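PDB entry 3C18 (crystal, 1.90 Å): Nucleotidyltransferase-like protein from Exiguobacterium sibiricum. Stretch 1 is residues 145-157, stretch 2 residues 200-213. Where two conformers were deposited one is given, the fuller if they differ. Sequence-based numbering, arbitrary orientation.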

# COMPACT_ATOMS: atom_id res chain seq x y z
N ASN A 145 7.54 19.29 -13.75
CA ASN A 145 7.58 19.02 -12.28
C ASN A 145 8.69 18.04 -11.93
O ASN A 145 8.44 16.90 -11.68
CB ASN A 145 6.24 18.44 -11.81
CG ASN A 145 5.06 19.33 -12.11
OD1 ASN A 145 4.03 18.87 -12.57
ND2 ASN A 145 5.21 20.62 -11.85
N TYR A 146 9.91 18.52 -11.88
CA TYR A 146 11.10 17.65 -11.84
C TYR A 146 11.32 16.98 -10.49
O TYR A 146 11.74 15.85 -10.44
CB TYR A 146 12.35 18.42 -12.27
CG TYR A 146 12.19 19.00 -13.67
CD1 TYR A 146 11.96 18.16 -14.75
CD2 TYR A 146 12.23 20.37 -13.90
CE1 TYR A 146 11.78 18.65 -16.01
CE2 TYR A 146 12.05 20.88 -15.17
CZ TYR A 146 11.82 20.00 -16.22
OH TYR A 146 11.62 20.46 -17.49
N TYR A 147 11.06 17.70 -9.40
CA TYR A 147 11.30 17.11 -8.06
C TYR A 147 10.35 15.97 -7.80
O TYR A 147 10.69 14.95 -7.22
CB TYR A 147 11.18 18.16 -6.97
CG TYR A 147 12.39 19.03 -6.91
CD1 TYR A 147 13.58 18.55 -6.43
CD2 TYR A 147 12.35 20.33 -7.35
CE1 TYR A 147 14.72 19.35 -6.37
CE2 TYR A 147 13.47 21.14 -7.30
CZ TYR A 147 14.65 20.65 -6.80
OH TYR A 147 15.77 21.45 -6.75
N ASP A 148 9.16 16.15 -8.32
CA ASP A 148 8.09 15.14 -8.20
C ASP A 148 8.31 13.95 -9.15
O ASP A 148 8.03 12.80 -8.83
CB ASP A 148 6.75 15.80 -8.46
CG ASP A 148 6.31 16.69 -7.31
OD1 ASP A 148 5.92 16.13 -6.27
OD2 ASP A 148 6.33 17.92 -7.44
N ALA A 149 8.83 14.25 -10.32
CA ALA A 149 9.13 13.19 -11.31
C ALA A 149 10.23 12.31 -10.77
O ALA A 149 10.22 11.09 -10.91
CB ALA A 149 9.55 13.80 -12.66
N TYR A 150 11.21 12.95 -10.16
CA TYR A 150 12.33 12.23 -9.53
C TYR A 150 11.81 11.24 -8.54
O TYR A 150 12.26 10.11 -8.48
CB TYR A 150 13.27 13.17 -8.81
CG TYR A 150 14.53 12.52 -8.30
CD1 TYR A 150 14.53 11.75 -7.14
CD2 TYR A 150 15.72 12.64 -9.01
CE1 TYR A 150 15.71 11.14 -6.67
CE2 TYR A 150 16.91 12.04 -8.54
CZ TYR A 150 16.91 11.31 -7.37
OH TYR A 150 18.08 10.72 -6.91
N THR A 151 10.81 11.66 -7.78
CA THR A 151 10.22 10.79 -6.77
C THR A 151 9.69 9.51 -7.39
O THR A 151 9.96 8.43 -6.92
CB THR A 151 9.12 11.50 -5.93
OG1 THR A 151 9.69 12.62 -5.24
CG2 THR A 151 8.57 10.56 -4.92
N HIS A 152 8.95 9.64 -8.49
CA HIS A 152 8.34 8.48 -9.15
C HIS A 152 9.36 7.65 -9.90
O HIS A 152 9.31 6.43 -9.87
CB HIS A 152 7.17 8.91 -10.03
CG HIS A 152 6.03 9.44 -9.23
ND1 HIS A 152 4.91 8.69 -8.95
CD2 HIS A 152 5.87 10.61 -8.57
CE1 HIS A 152 4.08 9.40 -8.20
NE2 HIS A 152 4.65 10.56 -7.94
N VAL A 153 10.33 8.32 -10.49
CA VAL A 153 11.35 7.60 -11.23
C VAL A 153 12.13 6.71 -10.27
O VAL A 153 12.44 5.56 -10.56
CB VAL A 153 12.30 8.52 -11.98
CG1 VAL A 153 13.58 7.78 -12.28
CG2 VAL A 153 11.61 8.98 -13.27
N HIS A 154 12.40 7.27 -9.09
CA HIS A 154 13.19 6.56 -8.07
C HIS A 154 12.41 5.34 -7.59
O HIS A 154 12.92 4.23 -7.49
CB HIS A 154 13.52 7.51 -6.91
CG HIS A 154 14.20 6.85 -5.76
ND1 HIS A 154 13.51 6.15 -4.80
CD2 HIS A 154 15.51 6.75 -5.44
CE1 HIS A 154 14.37 5.63 -3.94
NE2 HIS A 154 15.59 6.00 -4.30
N HIS A 155 11.13 5.53 -7.36
CA HIS A 155 10.27 4.44 -6.91
C HIS A 155 10.20 3.36 -7.99
O HIS A 155 10.27 2.17 -7.71
CB HIS A 155 8.87 4.94 -6.59
CG HIS A 155 8.79 5.82 -5.38
ND1 HIS A 155 7.60 6.11 -4.76
CD2 HIS A 155 9.76 6.47 -4.68
CE1 HIS A 155 7.83 6.92 -3.73
NE2 HIS A 155 9.13 7.14 -3.65
N ALA A 156 10.08 3.79 -9.24
CA ALA A 156 10.01 2.82 -10.35
C ALA A 156 11.25 2.00 -10.36
O ALA A 156 11.24 0.80 -10.61
CB ALA A 156 9.86 3.54 -11.72
N LEU A 157 12.37 2.64 -10.13
CA LEU A 157 13.66 1.91 -10.15
C LEU A 157 13.71 0.87 -9.03
O LEU A 157 14.25 -0.22 -9.18
CB LEU A 157 14.83 2.87 -10.00
CG LEU A 157 15.22 3.63 -11.26
CD1 LEU A 157 16.15 4.77 -10.93
CD2 LEU A 157 15.85 2.72 -12.24
N THR A 200 22.42 17.61 -14.78
CA THR A 200 21.38 18.46 -14.21
C THR A 200 20.25 17.56 -13.74
O THR A 200 20.18 16.39 -14.08
CB THR A 200 20.83 19.50 -15.22
OG1 THR A 200 20.16 18.83 -16.28
CG2 THR A 200 21.93 20.36 -15.81
N LEU A 201 19.38 18.10 -12.91
CA LEU A 201 18.24 17.34 -12.41
C LEU A 201 17.45 16.80 -13.59
O LEU A 201 17.09 15.60 -13.66
CB LEU A 201 17.38 18.23 -11.48
CG LEU A 201 16.15 17.52 -10.92
CD1 LEU A 201 16.56 16.32 -10.07
CD2 LEU A 201 15.27 18.48 -10.13
N GLU A 202 17.19 17.68 -14.54
CA GLU A 202 16.37 17.34 -15.70
C GLU A 202 17.01 16.22 -16.49
O GLU A 202 16.37 15.26 -16.88
CB GLU A 202 16.16 18.56 -16.63
CG GLU A 202 15.35 19.66 -16.03
CD GLU A 202 16.21 20.71 -15.30
OE1 GLU A 202 17.35 20.39 -14.93
OE2 GLU A 202 15.74 21.86 -15.08
N GLN A 203 18.30 16.37 -16.74
CA GLN A 203 19.00 15.40 -17.56
C GLN A 203 19.05 14.05 -16.87
O GLN A 203 18.79 13.02 -17.51
CB GLN A 203 20.41 15.88 -17.89
CG GLN A 203 21.09 14.99 -18.88
CD GLN A 203 20.46 15.04 -20.26
OE1 GLN A 203 20.25 16.11 -20.81
NE2 GLN A 203 20.17 13.87 -20.83
N ARG A 204 19.32 14.03 -15.58
CA ARG A 204 19.48 12.72 -14.90
C ARG A 204 18.13 11.98 -14.90
O ARG A 204 18.06 10.77 -15.08
CB ARG A 204 20.08 12.84 -13.52
CG ARG A 204 19.13 13.47 -12.54
CD ARG A 204 19.78 13.60 -11.17
NE ARG A 204 20.94 14.46 -11.21
CZ ARG A 204 21.73 14.66 -10.17
NH1 ARG A 204 21.47 14.05 -9.04
NH2 ARG A 204 22.77 15.46 -10.28
N ILE A 205 17.05 12.73 -14.72
CA ILE A 205 15.71 12.13 -14.74
C ILE A 205 15.39 11.61 -16.12
O ILE A 205 14.79 10.57 -16.30
CB ILE A 205 14.59 13.17 -14.32
CG1 ILE A 205 14.76 13.64 -12.88
CG2 ILE A 205 13.21 12.58 -14.49
CD1 ILE A 205 13.92 14.87 -12.56
N HIS A 206 15.76 12.37 -17.12
CA HIS A 206 15.45 12.03 -18.50
C HIS A 206 16.20 10.74 -18.90
O HIS A 206 15.67 9.86 -19.57
CB HIS A 206 15.91 13.16 -19.43
CG HIS A 206 15.81 12.83 -20.88
ND1 HIS A 206 14.59 12.71 -21.53
CD2 HIS A 206 16.77 12.64 -21.82
CE1 HIS A 206 14.81 12.43 -22.80
NE2 HIS A 206 16.12 12.38 -23.00
N LEU A 207 17.46 10.69 -18.49
CA LEU A 207 18.30 9.50 -18.75
C LEU A 207 17.76 8.24 -18.03
O LEU A 207 17.73 7.13 -18.57
CB LEU A 207 19.72 9.77 -18.31
CG LEU A 207 20.53 10.69 -19.21
CD1 LEU A 207 21.96 10.67 -18.69
CD2 LEU A 207 20.47 10.24 -20.66
N ALA A 208 17.26 8.46 -16.82
CA ALA A 208 16.66 7.37 -16.04
C ALA A 208 15.38 6.93 -16.70
O ALA A 208 15.08 5.74 -16.73
CB ALA A 208 16.42 7.78 -14.59
N LEU A 209 14.63 7.85 -17.30
CA LEU A 209 13.37 7.43 -17.95
C LEU A 209 13.70 6.59 -19.20
O LEU A 209 13.01 5.63 -19.56
CB LEU A 209 12.47 8.63 -18.32
CG LEU A 209 11.75 9.36 -17.17
CD1 LEU A 209 11.28 10.79 -17.53
CD2 LEU A 209 10.61 8.44 -16.66
N ILE A 210 14.75 6.98 -19.90
CA ILE A 210 15.16 6.27 -21.12
C ILE A 210 15.45 4.82 -20.76
O ILE A 210 14.90 3.89 -21.33
CB ILE A 210 16.42 6.86 -21.75
CG1 ILE A 210 16.12 8.25 -22.33
CG2 ILE A 210 16.96 5.95 -22.84
CD1 ILE A 210 14.80 8.32 -22.96
N GLY A 211 16.29 4.67 -19.75
CA GLY A 211 16.73 3.36 -19.27
C GLY A 211 15.60 2.54 -18.76
O GLY A 211 15.49 1.36 -19.03
N LEU A 212 14.71 3.19 -18.01
CA LEU A 212 13.52 2.50 -17.50
C LEU A 212 12.65 1.97 -18.61
O LEU A 212 12.01 0.89 -18.49
CB LEU A 212 12.64 3.42 -16.63
CG LEU A 212 12.97 3.59 -15.15
CD1 LEU A 212 12.26 4.84 -14.55
CD2 LEU A 212 12.58 2.35 -14.40
N GLU A 213 12.52 2.76 -19.68
CA GLU A 213 11.55 2.40 -20.72
C GLU A 213 12.07 1.18 -21.45
O GLU A 213 11.32 0.30 -21.86
CB GLU A 213 11.29 3.56 -21.68
CG GLU A 213 10.23 3.23 -22.71
CD GLU A 213 9.79 4.44 -23.52
OE1 GLU A 213 10.46 5.49 -23.41
OE2 GLU A 213 8.78 4.34 -24.25
O HOH W 1 20.20 11.72 -7.78

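Two helices that run in roughly the same direction can adhere chiefly through side-chain packing, and residues 146-157 and 201-213 illustrate how. Their axes cross at 32° and approach to 10.1 Å; 633 Å² of surface is buried, and no direct hydrogen bond spans the contact. Thr200 prepares the second helix by capping it: its OG1 accepts from Gln203 N at 3.1 Å. Leu201 then enters a cluster of three tyrosines. Its CD2 lies 3.6 Å from Tyr146 CB and also sits over one face of the Tyr147 ring, 3.9 Å from Tyr147 CE1, while CD1 meets Tyr150 CD2 at 3.9 Å; a branched leucine can thus serve several aromatic neighbours at once. Glu202 lies at the partly exposed margin, where its aliphatic portion is useful: CG stands over the Tyr146 ring, 3.6 Å from Tyr146 CZ, in a CH-pi contact, and the carboxylate extends beyond. Arg204 brings CD to the edge of the Tyr150 ring, 4.2 Å from Tyr150 CE2, and a water bridges the polar ends, 2.5 Å from Tyr150 OH and 2.9 Å from Arg204 NH1, from which it accepts.

Ile205 is the first of two interlocking knobs, seated among Tyr146, Ala149, Tyr150 and Val153; Leu201, Ile205 and Val153, all apolar and buried, form the heart of the contact. Its CD1 reaches Tyr146 O at 3.2 Å, and the small Ala149 contributes its CB, 4.3 Å from Ile205 CG2. Val153 returns the favour, sitting among Ile205, Ala208, Leu209 and Leu212. Ala208 offers a compact wall, CB to Val153 CG1 at 3.7 Å, whereas Leu209, starting sideways, brings CD2 to 3.6 Å from Val153 CG2. Leu212 closes the row: its CD1 lies 3.9 Å from both Val153 CG1 and Ala156 CB, and its CD2 meets Leu157 CD2 at 3.9 Å.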